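Local coordinates for protein tryptophan synthase alpha chain (Chlamydia trachomatis, PDB 6V82) that probably cleaves indoleglycerol phosphate to indole and glyceraldehyde 3-phosphate, the alpha-subunit part of the last step of tryptophan biosynthesis, at residues Tyr27-Gly38 and Ser238-Gln248; Leu146-Ala154 and Ile164-Ile175. All coordinates share one frame; numbering follows the deposited sequence.

The two contacts lie on opposite sides of the centre of one TIM barrel, their own centres about 28 Å apart and their nearest atoms about 12 Å apart. Contact 1 packs two outer helices, 25-37 and 241-250, and is only partly buried; contact 2 joins strands 147-153 and 172-175 and the helix between them in the buried wall of the barrel. No secondary-structure element is shared. The helix pair meets through small side chains, one leucine knob and two hydroxyl-to-carbonyl bonds, whereas the strand pair relies on a backbone ladder, a bridging water and larger aliphatic and aromatic groups, one of which reaches a predicted catalytic glutamate.

Contact 1: Tyr27-Gly38 and Ser238-Gln248; sequences YTIEAAKALIQG and SSVETLTALAQ
The side chain of Tyr27 leaves its helix with CG trans to the backbone N (chi1 -178°), which carries the phenol across to Ser238; Thr244 holds OG1 beside its own backbone N (chi1 -56°), facing Ala34. Both belong to the outer helical layer of a TIM barrel. Helix 25-37 follows the first strand, 13-19, and helix 241-250 comes after the last, 223-226; these strands are neighbours in the sheet, so the contact joins the beginning and end of the barrel. The helices run roughly parallel, with a crossing angle of -32° and segment axes 7.5 Å apart at closest approach, a close spacing consistent with the small residues Ala31 and Ala34 at the interface and Gly38 just past the helix end.

At one end, Tyr27 OH donates to Ser238 O over 2.8 Å, meeting a lone pair in the carbonyl plane, and the ring turns its edge to the same oxygen. Val240 and the tyrosine lie antiparallel alongside each other, with CG1 of Val240 oblique to the ring, 3.8 Å from Tyr27 CE1, and also touching Ala31. Next along, Leu243 is a knob in a hole formed by Tyr27, Ala31, Ala34 and Leu35: its CD1 sits 3.6 Å from Ala31 CB, while its CB meets Ala34 CB and Leu35 CD2. Behind this layer Leu35 also touches Leu43 of strand 42-46 and Phe230 of helix 229-236.

Farther on, Thr244 OG1 donates to Ala34 O over 2.8 Å, tilted from the carbonyl plane. Gly38 N, the helical donor, reaches that oxygen from the other face, so two bonds grip it. The methyl of Thr244 rests over the glycine, with CG2 3.7 Å from Gly38 CA, and one turn later Ala247 places CB 3.4 Å from Gly38 O.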
# COMPACT_ATOMS: atom_id res chain seq x y z
N TYR A 27 33.46 6.74 -40.65
CA TYR A 27 34.21 5.85 -39.79
C TYR A 27 33.89 4.39 -40.10
O TYR A 27 34.80 3.55 -40.15
CB TYR A 27 33.92 6.15 -38.32
CG TYR A 27 34.72 5.26 -37.42
CD1 TYR A 27 36.03 5.58 -37.09
CD2 TYR A 27 34.19 4.06 -36.96
CE1 TYR A 27 36.79 4.74 -36.30
CE2 TYR A 27 34.93 3.22 -36.18
CZ TYR A 27 36.23 3.56 -35.85
OH TYR A 27 36.96 2.72 -35.06
N THR A 28 32.61 4.08 -40.31
CA THR A 28 32.24 2.70 -40.60
C THR A 28 32.96 2.22 -41.85
O THR A 28 33.43 1.07 -41.91
CB THR A 28 30.73 2.56 -40.77
OG1 THR A 28 30.05 3.05 -39.61
CG2 THR A 28 30.36 1.11 -40.98
N ILE A 29 33.06 3.09 -42.86
CA ILE A 29 33.74 2.72 -44.09
C ILE A 29 35.23 2.54 -43.83
O ILE A 29 35.84 1.58 -44.33
CB ILE A 29 33.49 3.78 -45.18
CG1 ILE A 29 32.01 3.83 -45.55
CG2 ILE A 29 34.36 3.50 -46.39
CD1 ILE A 29 31.64 5.05 -46.35
N GLU A 30 35.82 3.44 -43.05
CA GLU A 30 37.23 3.30 -42.69
C GLU A 30 37.48 2.01 -41.92
O GLU A 30 38.44 1.29 -42.21
CB GLU A 30 37.69 4.50 -41.86
CG GLU A 30 37.91 5.73 -42.69
CD GLU A 30 38.56 5.41 -44.02
OE1 GLU A 30 37.89 5.56 -45.07
OE2 GLU A 30 39.75 5.00 -44.01
N ALA A 31 36.62 1.68 -40.95
CA ALA A 31 36.84 0.47 -40.17
C ALA A 31 36.75 -0.77 -41.06
O ALA A 31 37.59 -1.68 -40.95
CB ALA A 31 35.84 0.38 -39.01
N ALA A 32 35.78 -0.79 -41.98
CA ALA A 32 35.66 -1.91 -42.91
C ALA A 32 36.91 -2.06 -43.77
O ALA A 32 37.40 -3.19 -43.95
CB ALA A 32 34.42 -1.71 -43.78
N LYS A 33 37.44 -0.96 -44.30
CA LYS A 33 38.71 -1.04 -45.02
C LYS A 33 39.80 -1.65 -44.15
O LYS A 33 40.56 -2.51 -44.60
CB LYS A 33 39.17 0.34 -45.50
CG LYS A 33 38.40 0.94 -46.66
CD LYS A 33 39.05 2.25 -47.10
CE LYS A 33 38.01 3.23 -47.66
NZ LYS A 33 38.64 4.50 -48.17
N ALA A 34 39.87 -1.23 -42.89
CA ALA A 34 40.92 -1.69 -41.99
C ALA A 34 40.82 -3.19 -41.75
O ALA A 34 41.84 -3.89 -41.67
CB ALA A 34 40.86 -0.92 -40.67
N LEU A 35 39.59 -3.72 -41.66
CA LEU A 35 39.43 -5.15 -41.42
C LEU A 35 39.79 -5.95 -42.66
O LEU A 35 40.38 -7.03 -42.56
CB LEU A 35 37.99 -5.46 -40.99
CG LEU A 35 37.55 -4.96 -39.61
CD1 LEU A 35 36.23 -5.56 -39.25
CD2 LEU A 35 38.62 -5.31 -38.59
N ILE A 36 39.43 -5.44 -43.83
CA ILE A 36 39.77 -6.11 -45.08
C ILE A 36 41.28 -6.17 -45.24
O ILE A 36 41.85 -7.23 -45.52
CB ILE A 36 39.08 -5.41 -46.26
CG1 ILE A 36 37.58 -5.64 -46.17
CG2 ILE A 36 39.64 -5.92 -47.58
CD1 ILE A 36 36.80 -4.82 -47.16
N GLN A 37 41.96 -5.04 -45.02
CA GLN A 37 43.42 -5.04 -45.10
C GLN A 37 44.03 -5.94 -44.04
O GLN A 37 45.15 -6.44 -44.22
CB GLN A 37 43.97 -3.63 -44.94
CG GLN A 37 43.47 -2.68 -46.00
CD GLN A 37 43.89 -1.27 -45.73
OE1 GLN A 37 43.66 -0.74 -44.64
NE2 GLN A 37 44.52 -0.64 -46.72
N GLY A 38 43.33 -6.14 -42.92
CA GLY A 38 43.79 -7.01 -41.87
C GLY A 38 43.56 -8.48 -42.11
O GLY A 38 43.95 -9.30 -41.27
N SER A 238 39.96 4.14 -31.21
CA SER A 238 39.17 4.04 -32.43
C SER A 238 40.00 4.19 -33.70
O SER A 238 39.46 4.02 -34.80
CB SER A 238 38.05 5.09 -32.42
OG SER A 238 38.54 6.35 -31.99
N SER A 239 41.30 4.51 -33.58
CA SER A 239 42.14 4.63 -34.77
C SER A 239 42.17 3.30 -35.51
O SER A 239 42.53 2.27 -34.93
CB SER A 239 43.55 5.07 -34.38
OG SER A 239 44.30 3.98 -33.87
N VAL A 240 41.76 3.31 -36.78
CA VAL A 240 41.42 2.06 -37.46
C VAL A 240 42.64 1.18 -37.72
O VAL A 240 42.49 -0.02 -37.97
CB VAL A 240 40.65 2.35 -38.76
CG1 VAL A 240 39.24 2.82 -38.42
CG2 VAL A 240 41.39 3.38 -39.60
N GLU A 241 43.85 1.75 -37.67
CA GLU A 241 45.06 0.94 -37.76
C GLU A 241 45.04 -0.20 -36.75
O GLU A 241 45.45 -1.32 -37.06
CB GLU A 241 46.29 1.82 -37.54
CG GLU A 241 46.58 2.80 -38.67
CD GLU A 241 45.54 3.91 -38.80
OE1 GLU A 241 44.66 4.02 -37.92
OE2 GLU A 241 45.62 4.68 -39.78
N THR A 242 44.54 0.06 -35.54
CA THR A 242 44.50 -0.97 -34.52
C THR A 242 43.50 -2.07 -34.84
O THR A 242 43.58 -3.16 -34.27
CB THR A 242 44.18 -0.38 -33.14
OG1 THR A 242 42.83 0.10 -33.13
CG2 THR A 242 45.11 0.77 -32.81
N LEU A 243 42.55 -1.81 -35.75
CA LEU A 243 41.65 -2.86 -36.21
C LEU A 243 42.35 -3.81 -37.19
O LEU A 243 42.23 -5.03 -37.07
CB LEU A 243 40.41 -2.25 -36.86
CG LEU A 243 39.49 -1.50 -35.92
CD1 LEU A 243 38.32 -0.90 -36.70
CD2 LEU A 243 39.01 -2.45 -34.85
N THR A 244 43.07 -3.24 -38.16
CA THR A 244 43.93 -4.06 -39.00
C THR A 244 44.83 -4.95 -38.15
O THR A 244 44.86 -6.17 -38.33
CB THR A 244 44.76 -3.16 -39.92
OG1 THR A 244 43.88 -2.31 -40.67
CG2 THR A 244 45.60 -3.99 -40.87
N ALA A 245 45.54 -4.34 -37.19
CA ALA A 245 46.45 -5.08 -36.33
C ALA A 245 45.73 -6.18 -35.55
O ALA A 245 46.23 -7.30 -35.45
CB ALA A 245 47.15 -4.12 -35.37
N LEU A 246 44.56 -5.86 -35.00
CA LEU A 246 43.82 -6.85 -34.22
C LEU A 246 43.42 -8.05 -35.08
O LEU A 246 43.53 -9.20 -34.65
CB LEU A 246 42.59 -6.21 -33.58
CG LEU A 246 41.72 -7.15 -32.75
CD1 LEU A 246 42.57 -7.84 -31.69
CD2 LEU A 246 40.56 -6.39 -32.10
N ALA A 247 42.94 -7.78 -36.30
CA ALA A 247 42.62 -8.86 -37.23
C ALA A 247 43.83 -9.76 -37.45
O ALA A 247 43.71 -10.99 -37.43
CB ALA A 247 42.16 -8.27 -38.56
N GLN A 248 45.00 -9.15 -37.66
CA GLN A 248 46.18 -9.93 -38.02
C GLN A 248 46.60 -10.86 -36.90
O GLN A 248 47.11 -11.95 -37.18
CB GLN A 248 47.32 -8.98 -38.41
CG GLN A 248 47.05 -8.16 -39.68
CD GLN A 248 48.10 -7.08 -39.94
OE1 GLN A 248 48.78 -6.61 -39.03
NE2 GLN A 248 48.23 -6.69 -41.20

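Contact 2: Leu146-Ala154 and Ile164-Ile175; sequences LDPILLISA and IQEYARGFLYYI
Ile149 lays its CG2 methyl over one face of the Phe171 ring, a CH-pi contact 4.0 Å from the centroid and 23° off the normal. The same methyl also meets Tyr173 obliquely at CD2. Ile152 spreads three ways: CG1, held between the backbone N and carbonyl carbon (chi1 62°), packs 3.5 Å from Tyr174 CD2; CD1 touches Leu172 CD1, the two side chains crossing at about a right angle; CG2 lies 3.5 Å from Ile164 CD1. Leu150 CD2 fits against Ile164 CG2, and Leu151 runs alongside Tyr173.

Backbone hydrogen bonds between the parallel strands set this spacing: Tyr173 N to Leu150 O, Ile152 N to Tyr173 O and Ile175 N to Ile152 O. The unit is a beta-alpha-beta crossover of the TIM barrel, strand 147-153, helix 158-167 and strand 172-175, with Ile164 on the connecting helix covering Leu150 and Ile152. Just before the ladder the two chain segments separate and a water bridges them, accepting from Leu150 N at 2.7 Å and hydrogen-bonded to Pro148 O and Phe171 O. Pro148 O also accepts from Arg169 N over 3.2 Å.

Arg169 ties down the turn after the helix: its bent chain brings NH1 to Glu166 O and Ala168 O, both 2.9 Å away, the latter in the guanidinium plane. Tyr173 points to the sheet face away from Ile152 and Tyr174, and Phe171 CE1 stands 3.5 Å above the middle of its ring. Beyond them, Arg205 makes a cation-pi contact with Tyr173, whose OH is hydrogen-bonded to OE2 of Glu44, the predicted proton acceptor.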
# COMPACT_ATOMS: atom_id res chain seq x y z
N LEU A 146 19.64 -12.07 -53.17
CA LEU A 146 20.37 -12.05 -51.91
C LEU A 146 20.31 -13.43 -51.28
O LEU A 146 19.31 -14.14 -51.40
CB LEU A 146 19.79 -11.01 -50.96
CG LEU A 146 19.86 -9.55 -51.40
CD1 LEU A 146 18.93 -8.70 -50.55
CD2 LEU A 146 21.28 -9.04 -51.30
N ASP A 147 21.40 -13.81 -50.62
CA ASP A 147 21.47 -15.11 -49.95
C ASP A 147 20.91 -14.99 -48.54
O ASP A 147 21.48 -14.25 -47.72
CB ASP A 147 22.90 -15.61 -49.88
CG ASP A 147 23.42 -16.06 -51.23
OD1 ASP A 147 22.59 -16.26 -52.14
OD2 ASP A 147 24.65 -16.22 -51.36
N PRO A 148 19.84 -15.71 -48.20
CA PRO A 148 19.39 -15.75 -46.80
C PRO A 148 20.33 -16.61 -45.97
O PRO A 148 20.53 -17.80 -46.26
CB PRO A 148 17.98 -16.36 -46.90
CG PRO A 148 17.65 -16.41 -48.37
CD PRO A 148 18.95 -16.47 -49.09
N ILE A 149 20.91 -16.01 -44.94
CA ILE A 149 21.89 -16.68 -44.08
C ILE A 149 21.16 -17.13 -42.82
O ILE A 149 20.80 -16.31 -41.97
CB ILE A 149 23.06 -15.75 -43.74
CG1 ILE A 149 23.60 -15.09 -44.99
CG2 ILE A 149 24.17 -16.53 -43.09
CD1 ILE A 149 24.18 -16.07 -46.00
N LEU A 150 20.96 -18.43 -42.68
CA LEU A 150 20.12 -18.97 -41.62
C LEU A 150 20.99 -19.59 -40.53
O LEU A 150 22.18 -19.83 -40.73
CB LEU A 150 19.13 -19.99 -42.18
CG LEU A 150 17.79 -19.46 -42.69
CD1 LEU A 150 17.95 -18.26 -43.61
CD2 LEU A 150 17.03 -20.56 -43.40
N LEU A 151 20.38 -19.84 -39.37
CA LEU A 151 21.07 -20.38 -38.19
C LEU A 151 20.39 -21.67 -37.75
O LEU A 151 19.16 -21.71 -37.61
CB LEU A 151 21.07 -19.38 -37.03
CG LEU A 151 22.00 -18.16 -37.06
CD1 LEU A 151 21.39 -17.00 -37.83
CD2 LEU A 151 22.30 -17.74 -35.64
N ILE A 152 21.18 -22.72 -37.53
CA ILE A 152 20.63 -23.99 -37.08
C ILE A 152 21.34 -24.42 -35.80
O ILE A 152 22.47 -24.03 -35.52
CB ILE A 152 20.73 -25.11 -38.14
CG1 ILE A 152 22.18 -25.40 -38.48
CG2 ILE A 152 19.98 -24.72 -39.39
CD1 ILE A 152 22.33 -26.09 -39.81
N SER A 153 20.63 -25.23 -35.04
CA SER A 153 21.09 -25.78 -33.77
C SER A 153 21.04 -27.30 -33.85
O SER A 153 20.48 -27.87 -34.79
CB SER A 153 20.24 -25.24 -32.61
OG SER A 153 20.87 -25.47 -31.36
N ALA A 154 21.63 -27.96 -32.85
CA ALA A 154 21.54 -29.42 -32.81
C ALA A 154 20.09 -29.87 -32.72
O ALA A 154 19.68 -30.82 -33.41
CB ALA A 154 22.35 -29.96 -31.63
N ILE A 164 14.43 -25.01 -43.71
CA ILE A 164 15.72 -24.32 -43.64
C ILE A 164 16.52 -24.57 -44.90
O ILE A 164 17.12 -23.66 -45.47
CB ILE A 164 16.50 -24.72 -42.38
CG1 ILE A 164 15.73 -24.32 -41.12
CG2 ILE A 164 17.86 -24.05 -42.36
CD1 ILE A 164 16.54 -24.40 -39.85
N GLN A 165 16.53 -25.82 -45.37
CA GLN A 165 17.20 -26.15 -46.63
C GLN A 165 16.55 -25.44 -47.81
O GLN A 165 17.23 -25.11 -48.79
CB GLN A 165 17.19 -27.66 -46.85
CG GLN A 165 17.91 -28.13 -48.07
CD GLN A 165 17.99 -29.63 -48.11
OE1 GLN A 165 17.75 -30.30 -47.10
NE2 GLN A 165 18.32 -30.17 -49.27
N GLU A 166 15.24 -25.21 -47.74
CA GLU A 166 14.53 -24.49 -48.80
C GLU A 166 15.15 -23.11 -49.04
O GLU A 166 15.46 -22.75 -50.18
CB GLU A 166 13.06 -24.36 -48.44
CG GLU A 166 12.21 -23.64 -49.46
CD GLU A 166 11.52 -24.58 -50.42
OE1 GLU A 166 12.13 -25.61 -50.79
OE2 GLU A 166 10.36 -24.29 -50.80
N TYR A 167 15.34 -22.33 -47.97
CA TYR A 167 15.72 -20.93 -48.11
C TYR A 167 17.21 -20.66 -47.91
O TYR A 167 17.68 -19.58 -48.31
CB TYR A 167 14.92 -20.08 -47.12
CG TYR A 167 13.43 -20.09 -47.40
CD1 TYR A 167 12.94 -19.54 -48.58
CD2 TYR A 167 12.53 -20.64 -46.50
CE1 TYR A 167 11.58 -19.55 -48.86
CE2 TYR A 167 11.17 -20.66 -46.77
CZ TYR A 167 10.70 -20.10 -47.95
OH TYR A 167 9.36 -20.09 -48.24
N ALA A 168 17.97 -21.57 -47.33
CA ALA A 168 19.37 -21.30 -47.04
C ALA A 168 20.19 -21.21 -48.32
O ALA A 168 20.04 -22.03 -49.23
CB ALA A 168 19.96 -22.37 -46.12
N ARG A 169 21.05 -20.19 -48.39
CA ARG A 169 22.00 -20.01 -49.48
C ARG A 169 23.31 -19.51 -48.89
O ARG A 169 23.35 -18.98 -47.77
CB ARG A 169 21.51 -19.02 -50.54
CG ARG A 169 20.16 -19.32 -51.18
CD ARG A 169 20.24 -20.54 -52.08
NE ARG A 169 19.03 -20.69 -52.87
CZ ARG A 169 17.97 -21.40 -52.50
NH1 ARG A 169 17.98 -22.05 -51.34
NH2 ARG A 169 16.90 -21.47 -53.29
N GLY A 170 24.39 -19.65 -49.65
CA GLY A 170 25.68 -19.17 -49.22
C GLY A 170 26.38 -20.06 -48.20
O GLY A 170 27.27 -20.84 -48.55
N PHE A 171 25.99 -19.92 -46.92
CA PHE A 171 26.50 -20.78 -45.86
C PHE A 171 25.51 -20.73 -44.71
O PHE A 171 24.63 -19.86 -44.66
CB PHE A 171 27.89 -20.34 -45.40
CG PHE A 171 27.89 -19.02 -44.68
CD1 PHE A 171 27.90 -18.96 -43.30
CD2 PHE A 171 27.87 -17.83 -45.39
CE1 PHE A 171 27.89 -17.75 -42.63
CE2 PHE A 171 27.86 -16.61 -44.73
CZ PHE A 171 27.87 -16.57 -43.35
N LEU A 172 25.65 -21.69 -43.80
CA LEU A 172 24.79 -21.82 -42.63
C LEU A 172 25.60 -21.54 -41.38
O LEU A 172 26.70 -22.08 -41.21
CB LEU A 172 24.18 -23.20 -42.53
CG LEU A 172 22.84 -23.40 -43.22
CD1 LEU A 172 22.48 -24.87 -43.17
CD2 LEU A 172 21.78 -22.55 -42.55
N TYR A 173 25.06 -20.72 -40.50
CA TYR A 173 25.60 -20.61 -39.16
C TYR A 173 25.09 -21.77 -38.31
O TYR A 173 23.95 -22.21 -38.45
CB TYR A 173 25.20 -19.29 -38.53
CG TYR A 173 26.05 -18.11 -38.92
CD1 TYR A 173 27.41 -18.12 -38.71
CD2 TYR A 173 25.46 -16.97 -39.44
CE1 TYR A 173 28.18 -17.03 -39.03
CE2 TYR A 173 26.22 -15.87 -39.76
CZ TYR A 173 27.58 -15.90 -39.56
OH TYR A 173 28.35 -14.81 -39.89
N TYR A 174 25.96 -22.25 -37.43
CA TYR A 174 25.66 -23.36 -36.55
C TYR A 174 25.97 -22.96 -35.12
O TYR A 174 27.05 -22.42 -34.86
CB TYR A 174 26.46 -24.59 -36.96
CG TYR A 174 26.01 -25.84 -36.27
CD1 TYR A 174 26.58 -26.22 -35.06
CD2 TYR A 174 25.02 -26.64 -36.81
CE1 TYR A 174 26.17 -27.35 -34.41
CE2 TYR A 174 24.60 -27.79 -36.17
CZ TYR A 174 25.18 -28.14 -34.96
OH TYR A 174 24.78 -29.28 -34.29
N ILE A 175 25.04 -23.20 -34.21
CA ILE A 175 25.23 -22.89 -32.79
C ILE A 175 25.29 -24.20 -32.01
O ILE A 175 24.24 -24.71 -31.59
CB ILE A 175 24.12 -22.00 -32.22
CG1 ILE A 175 23.62 -21.01 -33.27
CG2 ILE A 175 24.61 -21.27 -30.99
CD1 ILE A 175 22.39 -20.26 -32.83
O HOH W 1 21.76 -19.82 -44.91